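Local atomic coordinates of cytoplasmic export protein 1 (Saccharomyces cerevisiae, PDB entry 3VWA), a protein that binds tRNA and serves in the nuclear tRNA export machinery, possibly collecting tRNA from export receptors at the nuclear pore complex and delivering aminoacylated tRNA to translation. Residues K374-I386 with T403-Q415. Numbering follows the deposited sequence.
Sequences KSEISSRIYPHFI and TIPCIVSCLTERQ
Thr403 opens the contact by laying its methyl group against the outer end of the Phe385 ring, CG2 lying 3.7 Å from CE1, while its hydroxyl turns back to Gln399 O in its own helix. Ile404 follows with an apolar branch near the same ring and near Ile386. One turn on, Ile407 and Phe385 extend toward one another, CD1 of Ile407 3.6 Å from ring CE2; Leu365 of helix 355-368 touches both side chains. Further along, Ser409 and the extended side chain of Lys374 are joined more loosely, through a water that accepts from Lys374 NZ and is weakly bonded to Ser409 OG. Cys410 fills the place where the backbones come nearest, its CB 3.7 Å from Ile377 CG2 and its sulfur between Ile377 and the aliphatic part of Lys374. Leu411 then sends CD2 over one face of the Tyr382 ring, a CH-pi contact 3.8 Å from the centroid; Ile386 of the ring's own helix lies over the other face. With CG anti to the backbone N (chi1 -179°), Tyr382 extends between the two, yet its buried OH finds no polar partner. Thr412 and Gln415 form a capping box at the start of the next helix, and its glutamine also clasps Ser378: NE2 donates to Ser378 O at 3.0 Å, from above the carbonyl plane, and OE1 receives Ser378 OG at 2.8 Å. Since OE1 also accepts from Thr412 N at 2.8 Å, three bonds fix the amide, and the cap is tied to the neighbouring helix. The axes of 374-386 and 403-407 run nearly antiparallel (166°) and the capped turn leads on into helix 413-427, packing characteristic of HEAT repeats, the first of which spans 381-419.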
ATOM      1  N   LYS A 374      11.926 -14.053  -3.166  1.00 35.56           N
ATOM      2  CA  LYS A 374      12.096 -15.506  -3.001  1.00 34.17           C
ATOM      3  C   LYS A 374      13.307 -15.918  -2.158  1.00 35.36           C
ATOM      4  O   LYS A 374      13.196 -16.770  -1.250  1.00 34.56           O
ATOM      5  CB  LYS A 374      12.062 -16.193  -4.386  1.00 39.70           C
ATOM      6  CG  LYS A 374      10.749 -15.872  -5.128  1.00 45.26           C
ATOM      7  CD  LYS A 374      10.539 -16.633  -6.437  1.00 47.41           C
ATOM      8  CE  LYS A 374       9.055 -16.683  -6.824  1.00 50.93           C
ATOM      9  NZ  LYS A 374       8.750 -17.521  -8.027  1.00 48.78           N
ATOM     10  N   SER A 375      14.441 -15.279  -2.398  1.00 36.12           N
ATOM     11  CA  SER A 375      15.628 -15.538  -1.592  1.00 41.57           C
ATOM     12  C   SER A 375      15.410 -15.142  -0.140  1.00 41.50           C
ATOM     13  O   SER A 375      15.841 -15.843   0.782  1.00 37.28           O
ATOM     14  CB  SER A 375      16.882 -14.863  -2.202  1.00 46.37           C
ATOM     15  OG  SER A 375      17.230 -13.646  -1.530  1.00 52.24           O
ATOM     16  N   GLU A 376      14.727 -14.023   0.086  1.00 43.59           N
ATOM     17  CA  GLU A 376      14.406 -13.604   1.463  1.00 38.80           C
ATOM     18  C   GLU A 376      13.396 -14.572   2.105  1.00 36.08           C
ATOM     19  O   GLU A 376      13.521 -14.978   3.280  1.00 31.77           O
ATOM     20  CB  GLU A 376      13.798 -12.201   1.446  1.00 43.91           C
ATOM     21  CG  GLU A 376      14.764 -11.082   1.100  1.00 47.13           C
ATOM     22  CD  GLU A 376      14.233  -9.736   1.565  1.00 50.93           C
ATOM     23  OE1 GLU A 376      13.322  -9.200   0.882  1.00 50.23           O
ATOM     24  OE2 GLU A 376      14.713  -9.232   2.621  1.00 49.37           O
ATOM     25  N   ILE A 377      12.392 -14.969   1.331  1.00 34.69           N
ATOM     26  CA  ILE A 377      11.420 -15.923   1.874  1.00 34.61           C
ATOM     27  C   ILE A 377      12.073 -17.245   2.306  1.00 33.45           C
ATOM     28  O   ILE A 377      11.851 -17.764   3.422  1.00 31.96           O
ATOM     29  CB  ILE A 377      10.272 -16.187   0.897  1.00 33.46           C
ATOM     30  CG1 ILE A 377       9.265 -15.049   0.986  1.00 36.46           C
ATOM     31  CG2 ILE A 377       9.539 -17.457   1.303  1.00 28.76           C
ATOM     32  CD1 ILE A 377       8.833 -14.579  -0.367  1.00 42.38           C
ATOM     33  N   SER A 378      12.901 -17.762   1.418  1.00 33.77           N
ATOM     34  CA  SER A 378      13.551 -19.027   1.624  1.00 33.82           C
ATOM     35  C   SER A 378      14.572 -18.881   2.747  1.00 35.90           C
ATOM     36  O   SER A 378      14.680 -19.713   3.652  1.00 35.53           O
ATOM     37  CB  SER A 378      14.199 -19.436   0.318  1.00 30.72           C
ATOM     38  OG  SER A 378      15.341 -20.230   0.574  1.00 33.37           O
ATOM     39  N   SER A 379      15.275 -17.767   2.704  1.00 36.34           N
ATOM     40  CA  SER A 379      16.403 -17.548   3.578  1.00 41.36           C
ATOM     41  C   SER A 379      15.984 -17.159   4.985  1.00 43.26           C
ATOM     42  O   SER A 379      16.491 -17.714   5.948  1.00 39.72           O
ATOM     43  CB  SER A 379      17.311 -16.473   2.978  1.00 44.85           C
ATOM     44  OG  SER A 379      18.300 -16.116   3.897  1.00 55.86           O
ATOM     45  N   ARG A 380      15.031 -16.233   5.100  1.00 39.53           N
ATOM     46  CA  ARG A 380      14.692 -15.679   6.399  1.00 38.73           C
ATOM     47  C   ARG A 380      13.308 -16.098   6.929  1.00 36.27           C
ATOM     48  O   ARG A 380      13.070 -15.998   8.119  1.00 34.71           O
ATOM     49  CB  ARG A 380      14.767 -14.142   6.341  1.00 39.10           C
ATOM     50  CG  ARG A 380      15.898 -13.578   5.488  1.00 37.03           C
ATOM     51  CD  ARG A 380      15.869 -12.040   5.428  1.00 41.43           C
ATOM     52  NE  ARG A 380      16.054 -11.435   6.765  1.00 40.58           N
ATOM     53  CZ  ARG A 380      15.732 -10.188   7.123  1.00 42.20           C
ATOM     54  NH1 ARG A 380      15.208  -9.315   6.245  1.00 38.84           N
ATOM     55  NH2 ARG A 380      15.927  -9.815   8.389  1.00 37.08           N
ATOM     56  N   ILE A 381      12.402 -16.553   6.058  1.00 34.38           N
ATOM     57  CA  ILE A 381      11.017 -16.785   6.459  1.00 32.59           C
ATOM     58  C   ILE A 381      10.697 -18.257   6.649  1.00 33.69           C
ATOM     59  O   ILE A 381      10.132 -18.626   7.674  1.00 32.06           O
ATOM     60  CB  ILE A 381      10.008 -16.140   5.492  1.00 33.14           C
ATOM     61  CG1 ILE A 381      10.304 -14.635   5.345  1.00 30.34           C
ATOM     62  CG2 ILE A 381       8.551 -16.447   5.906  1.00 33.41           C
ATOM     63  CD1 ILE A 381      10.181 -13.830   6.616  1.00 30.04           C
ATOM     64  N   TYR A 382      11.086 -19.090   5.678  1.00 29.42           N
ATOM     65  CA  TYR A 382      10.728 -20.492   5.681  1.00 28.42           C
ATOM     66  C   TYR A 382      11.161 -21.236   6.936  1.00 30.86           C
ATOM     67  O   TYR A 382      10.370 -21.970   7.504  1.00 30.43           O
ATOM     68  CB  TYR A 382      11.320 -21.203   4.442  1.00 26.35           C
ATOM     69  CG  TYR A 382      10.975 -22.666   4.361  1.00 27.29           C
ATOM     70  CD1 TYR A 382       9.684 -23.038   4.042  1.00 29.25           C
ATOM     71  CD2 TYR A 382      11.916 -23.678   4.616  1.00 27.99           C
ATOM     72  CE1 TYR A 382       9.309 -24.350   3.962  1.00 26.72           C
ATOM     73  CE2 TYR A 382      11.539 -25.023   4.527  1.00 29.09           C
ATOM     74  CZ  TYR A 382      10.207 -25.326   4.178  1.00 29.78           C
ATOM     75  OH  TYR A 382       9.672 -26.587   4.033  1.00 30.75           O
ATOM     76  N   PRO A 383      12.427 -21.073   7.366  1.00 32.72           N
ATOM     77  CA  PRO A 383      12.876 -21.872   8.499  1.00 33.74           C
ATOM     78  C   PRO A 383      11.990 -21.667   9.734  1.00 33.81           C
ATOM     79  O   PRO A 383      11.870 -22.572  10.536  1.00 36.09           O
ATOM     80  CB  PRO A 383      14.304 -21.342   8.749  1.00 36.62           C
ATOM     81  CG  PRO A 383      14.731 -20.864   7.391  1.00 37.14           C
ATOM     82  CD  PRO A 383      13.491 -20.190   6.878  1.00 30.88           C
ATOM     83  N   HIS A 384      11.370 -20.509   9.895  1.00 33.04           N
ATOM     84  CA  HIS A 384      10.447 -20.319  11.048  1.00 33.95           C
ATOM     85  C   HIS A 384       9.084 -20.753  10.656  1.00 29.05           C
ATOM     86  O   HIS A 384       8.331 -21.382  11.428  1.00 27.81           O
ATOM     87  CB  HIS A 384      10.430 -18.841  11.471  1.00 39.37           C
ATOM     88  CG  HIS A 384      11.798 -18.301  11.801  1.00 44.20           C
ATOM     89  ND1 HIS A 384      12.402 -17.335  11.074  1.00 48.11           N
ATOM     90  CD2 HIS A 384      12.687 -18.648  12.809  1.00 46.66           C
ATOM     91  CE1 HIS A 384      13.606 -17.072  11.601  1.00 49.64           C
ATOM     92  NE2 HIS A 384      13.782 -17.875  12.661  1.00 48.90           N
ATOM     93  N   PHE A 385       8.732 -20.429   9.419  1.00 30.48           N
ATOM     94  CA  PHE A 385       7.455 -20.833   8.906  1.00 29.75           C
ATOM     95  C   PHE A 385       7.194 -22.326   9.160  1.00 34.12           C
ATOM     96  O   PHE A 385       6.132 -22.736   9.661  1.00 32.26           O
ATOM     97  CB  PHE A 385       7.412 -20.505   7.433  1.00 29.66           C
ATOM     98  CG  PHE A 385       6.374 -21.276   6.679  1.00 28.71           C
ATOM     99  CD1 PHE A 385       5.037 -20.844   6.649  1.00 28.48           C
ATOM    100  CD2 PHE A 385       6.731 -22.454   6.003  1.00 28.73           C
ATOM    101  CE1 PHE A 385       4.075 -21.558   5.939  1.00 24.73           C
ATOM    102  CE2 PHE A 385       5.778 -23.147   5.282  1.00 26.17           C
ATOM    103  CZ  PHE A 385       4.459 -22.704   5.273  1.00 26.46           C
ATOM    104  N   ILE A 386       8.191 -23.131   8.827  1.00 31.95           N
ATOM    105  CA  ILE A 386       8.029 -24.582   8.767  1.00 31.68           C
ATOM    106  C   ILE A 386       7.934 -25.248  10.125  1.00 29.25           C
ATOM    107  O   ILE A 386       7.285 -26.261  10.260  1.00 33.14           O
ATOM    108  CB  ILE A 386       9.164 -25.241   7.879  1.00 26.27           C
ATOM    109  CG1 ILE A 386       8.739 -26.626   7.394  1.00 26.99           C
ATOM    110  CG2 ILE A 386      10.543 -25.181   8.533  1.00 26.41           C
ATOM    111  CD1 ILE A 386       7.495 -26.539   6.529  1.00 26.85           C
ATOM    112  N   THR A 403      -0.501 -24.353   3.837  1.00 26.59           N
ATOM    113  CA  THR A 403       0.082 -23.160   3.247  1.00 23.64           C
ATOM    114  C   THR A 403       1.333 -23.532   2.443  1.00 23.58           C
ATOM    115  O   THR A 403       1.848 -22.713   1.736  1.00 23.94           O
ATOM    116  CB  THR A 403       0.400 -22.143   4.390  1.00 23.06           C
ATOM    117  OG1 THR A 403      -0.844 -21.762   4.983  1.00 26.70           O
ATOM    118  CG2 THR A 403       1.084 -20.893   3.908  1.00 23.30           C
ATOM    119  N   ILE A 404       1.828 -24.760   2.585  1.00 22.65           N
ATOM    120  CA  ILE A 404       3.088 -25.176   1.986  1.00 25.66           C
ATOM    121  C   ILE A 404       3.097 -24.998   0.469  1.00 26.19           C
ATOM    122  O   ILE A 404       4.093 -24.526  -0.090  1.00 26.32           O
ATOM    123  CB  ILE A 404       3.411 -26.660   2.355  1.00 24.10           C
ATOM    124  CG1 ILE A 404       3.990 -26.745   3.773  1.00 26.85           C
ATOM    125  CG2 ILE A 404       4.427 -27.256   1.393  1.00 24.06           C
ATOM    126  CD1 ILE A 404       4.048 -28.163   4.342  1.00 25.35           C
ATOM    127  N   PRO A 405       1.999 -25.374  -0.203  1.00 25.25           N
ATOM    128  CA  PRO A 405       1.993 -25.207  -1.640  1.00 26.68           C
ATOM    129  C   PRO A 405       2.215 -23.770  -2.132  1.00 30.26           C
ATOM    130  O   PRO A 405       2.708 -23.569  -3.230  1.00 31.45           O
ATOM    131  CB  PRO A 405       0.594 -25.660  -2.031  1.00 24.24           C
ATOM    132  CG  PRO A 405       0.324 -26.735  -1.027  1.00 26.29           C
ATOM    133  CD  PRO A 405       0.798 -26.096   0.263  1.00 23.71           C
ATOM    134  N   CYS A 406       1.819 -22.776  -1.363  1.00 32.75           N
ATOM    135  CA  CYS A 406       1.947 -21.374  -1.821  1.00 33.19           C
ATOM    136  C   CYS A 406       3.389 -20.869  -1.687  1.00 32.47           C
ATOM    137  O   CYS A 406       3.796 -19.909  -2.324  1.00 37.55           O
ATOM    138  CB  CYS A 406       1.056 -20.472  -0.962  1.00 36.56           C
ATOM    139  SG  CYS A 406      -0.616 -21.065  -0.617  1.00 47.94           S
ATOM    140  N   ILE A 407       4.199 -21.466  -0.846  1.00 31.08           N
ATOM    141  CA  ILE A 407       5.539 -20.884  -0.781  1.00 30.89           C
ATOM    142  C   ILE A 407       6.613 -21.753  -1.395  1.00 32.47           C
ATOM    143  O   ILE A 407       7.773 -21.371  -1.518  1.00 34.83           O
ATOM    144  CB  ILE A 407       5.915 -20.299   0.629  1.00 31.85           C
ATOM    145  CG1 ILE A 407       6.615 -21.293   1.513  1.00 30.88           C
ATOM    146  CG2 ILE A 407       4.710 -19.595   1.309  1.00 33.67           C
ATOM    147  CD1 ILE A 407       5.872 -22.581   1.727  1.00 33.25           C
ATOM    148  N   VAL A 408       6.198 -22.915  -1.831  1.00 30.68           N
ATOM    149  CA  VAL A 408       7.125 -23.899  -2.310  1.00 32.92           C
ATOM    150  C   VAL A 408       7.972 -23.406  -3.495  1.00 30.25           C
ATOM    151  O   VAL A 408       9.122 -23.840  -3.691  1.00 33.05           O
ATOM    152  CB  VAL A 408       6.299 -25.160  -2.567  1.00 32.61           C
ATOM    153  CG1 VAL A 408       6.083 -25.388  -4.030  1.00 36.41           C
ATOM    154  CG2 VAL A 408       6.872 -26.345  -1.839  1.00 34.96           C
ATOM    155  N   SER A 409       7.476 -22.455  -4.267  1.00 34.41           N
ATOM    156  CA  SER A 409       8.300 -21.990  -5.434  1.00 36.62           C
ATOM    157  C   SER A 409       9.416 -21.036  -5.038  1.00 37.73           C
ATOM    158  O   SER A 409      10.324 -20.740  -5.827  1.00 40.89           O
ATOM    159  CB  SER A 409       7.451 -21.430  -6.570  1.00 32.08           C
ATOM    160  OG  SER A 409       6.892 -20.191  -6.278  1.00 31.36           O
ATOM    161  N   CYS A 410       9.376 -20.583  -3.793  1.00 33.01           N
ATOM    162  CA  CYS A 410      10.505 -19.887  -3.232  1.00 34.97           C
ATOM    163  C   CYS A 410      11.693 -20.748  -2.807  1.00 31.74           C
ATOM    164  O   CYS A 410      12.765 -20.197  -2.615  1.00 34.80           O
ATOM    165  CB  CYS A 410      10.059 -19.064  -2.012  1.00 33.29           C
ATOM    166  SG  CYS A 410       8.819 -17.825  -2.384  1.00 34.77           S
ATOM    167  N   LEU A 411      11.521 -22.054  -2.582  1.00 30.33           N
ATOM    168  CA  LEU A 411      12.539 -22.810  -1.774  1.00 31.82           C
ATOM    169  C   LEU A 411      13.786 -23.225  -2.515  1.00 36.91           C
ATOM    170  O   LEU A 411      13.696 -23.528  -3.701  1.00 34.13           O
ATOM    171  CB  LEU A 411      11.930 -24.057  -1.134  1.00 28.72           C
ATOM    172  CG  LEU A 411      10.648 -23.723  -0.377  1.00 28.21           C
ATOM    173  CD1 LEU A 411       9.977 -24.974   0.184  1.00 27.88           C
ATOM    174  CD2 LEU A 411      10.990 -22.728   0.723  1.00 29.34           C
ATOM    175  N   THR A 412      14.944 -23.284  -1.822  1.00 42.20           N
ATOM    176  CA  THR A 412      16.170 -23.890  -2.438  1.00 47.51           C
ATOM    177  C   THR A 412      15.950 -25.385  -2.686  1.00 46.95           C
ATOM    178  O   THR A 412      14.933 -25.952  -2.261  1.00 43.30           O
ATOM    179  CB  THR A 412      17.480 -23.703  -1.610  1.00 49.60           C
ATOM    180  OG1 THR A 412      17.479 -24.558  -0.459  1.00 50.83           O
ATOM    181  CG2 THR A 412      17.669 -22.255  -1.172  1.00 51.27           C
ATOM    182  N   GLU A 413      16.909 -26.019  -3.359  1.00 51.53           N
ATOM    183  CA  GLU A 413      16.800 -27.432  -3.744  1.00 52.69           C
ATOM    184  C   GLU A 413      16.942 -28.346  -2.559  1.00 42.76           C
ATOM    185  O   GLU A 413      16.295 -29.364  -2.499  1.00 46.08           O
ATOM    186  CB  GLU A 413      17.836 -27.825  -4.823  1.00 62.00           C
ATOM    187  CG  GLU A 413      17.539 -27.284  -6.222  1.00 73.06           C
ATOM    188  CD  GLU A 413      17.851 -25.791  -6.353  1.00 81.74           C
ATOM    189  OE1 GLU A 413      17.348 -25.155  -7.307  1.00 82.71           O
ATOM    190  OE2 GLU A 413      18.592 -25.244  -5.494  1.00 85.36           O
ATOM    191  N   ARG A 414      17.816 -27.991  -1.636  1.00 49.16           N
ATOM    192  CA  ARG A 414      17.878 -28.666  -0.352  1.00 50.34           C
ATOM    193  C   ARG A 414      16.524 -28.607   0.398  1.00 46.76           C
ATOM    194  O   ARG A 414      15.948 -29.648   0.704  1.00 44.20           O
ATOM    195  CB  ARG A 414      19.018 -28.101   0.499  1.00 53.47           C
ATOM    196  CG  ARG A 414      19.245 -28.884   1.780  1.00 54.27           C
ATOM    197  CD  ARG A 414      20.710 -28.945   2.181  1.00 61.51           C
ATOM    198  NE  ARG A 414      20.926 -29.917   3.263  1.00 59.75           N
ATOM    199  N   GLN A 415      16.039 -27.398   0.684  1.00 42.52           N
ATOM    200  CA  GLN A 415      14.727 -27.185   1.329  1.00 40.15           C
ATOM    201  C   GLN A 415      13.611 -28.037   0.781  1.00 35.89           C
ATOM    202  O   GLN A 415      12.927 -28.711   1.524  1.00 33.05           O
ATOM    203  CB  GLN A 415      14.289 -25.710   1.258  1.00 42.62           C
ATOM    204  CG  GLN A 415      14.894 -24.873   2.379  1.00 43.17           C
ATOM    205  CD  GLN A 415      14.785 -23.389   2.116  1.00 36.05           C
ATOM    206  OE1 GLN A 415      14.597 -22.948   0.984  1.00 35.31           O
ATOM    207  NE2 GLN A 415      14.933 -22.615   3.159  1.00 39.16           N
TER
HETATM  208  O   HOH W   1       5.578 -17.776  -8.255  1.00 58.21           O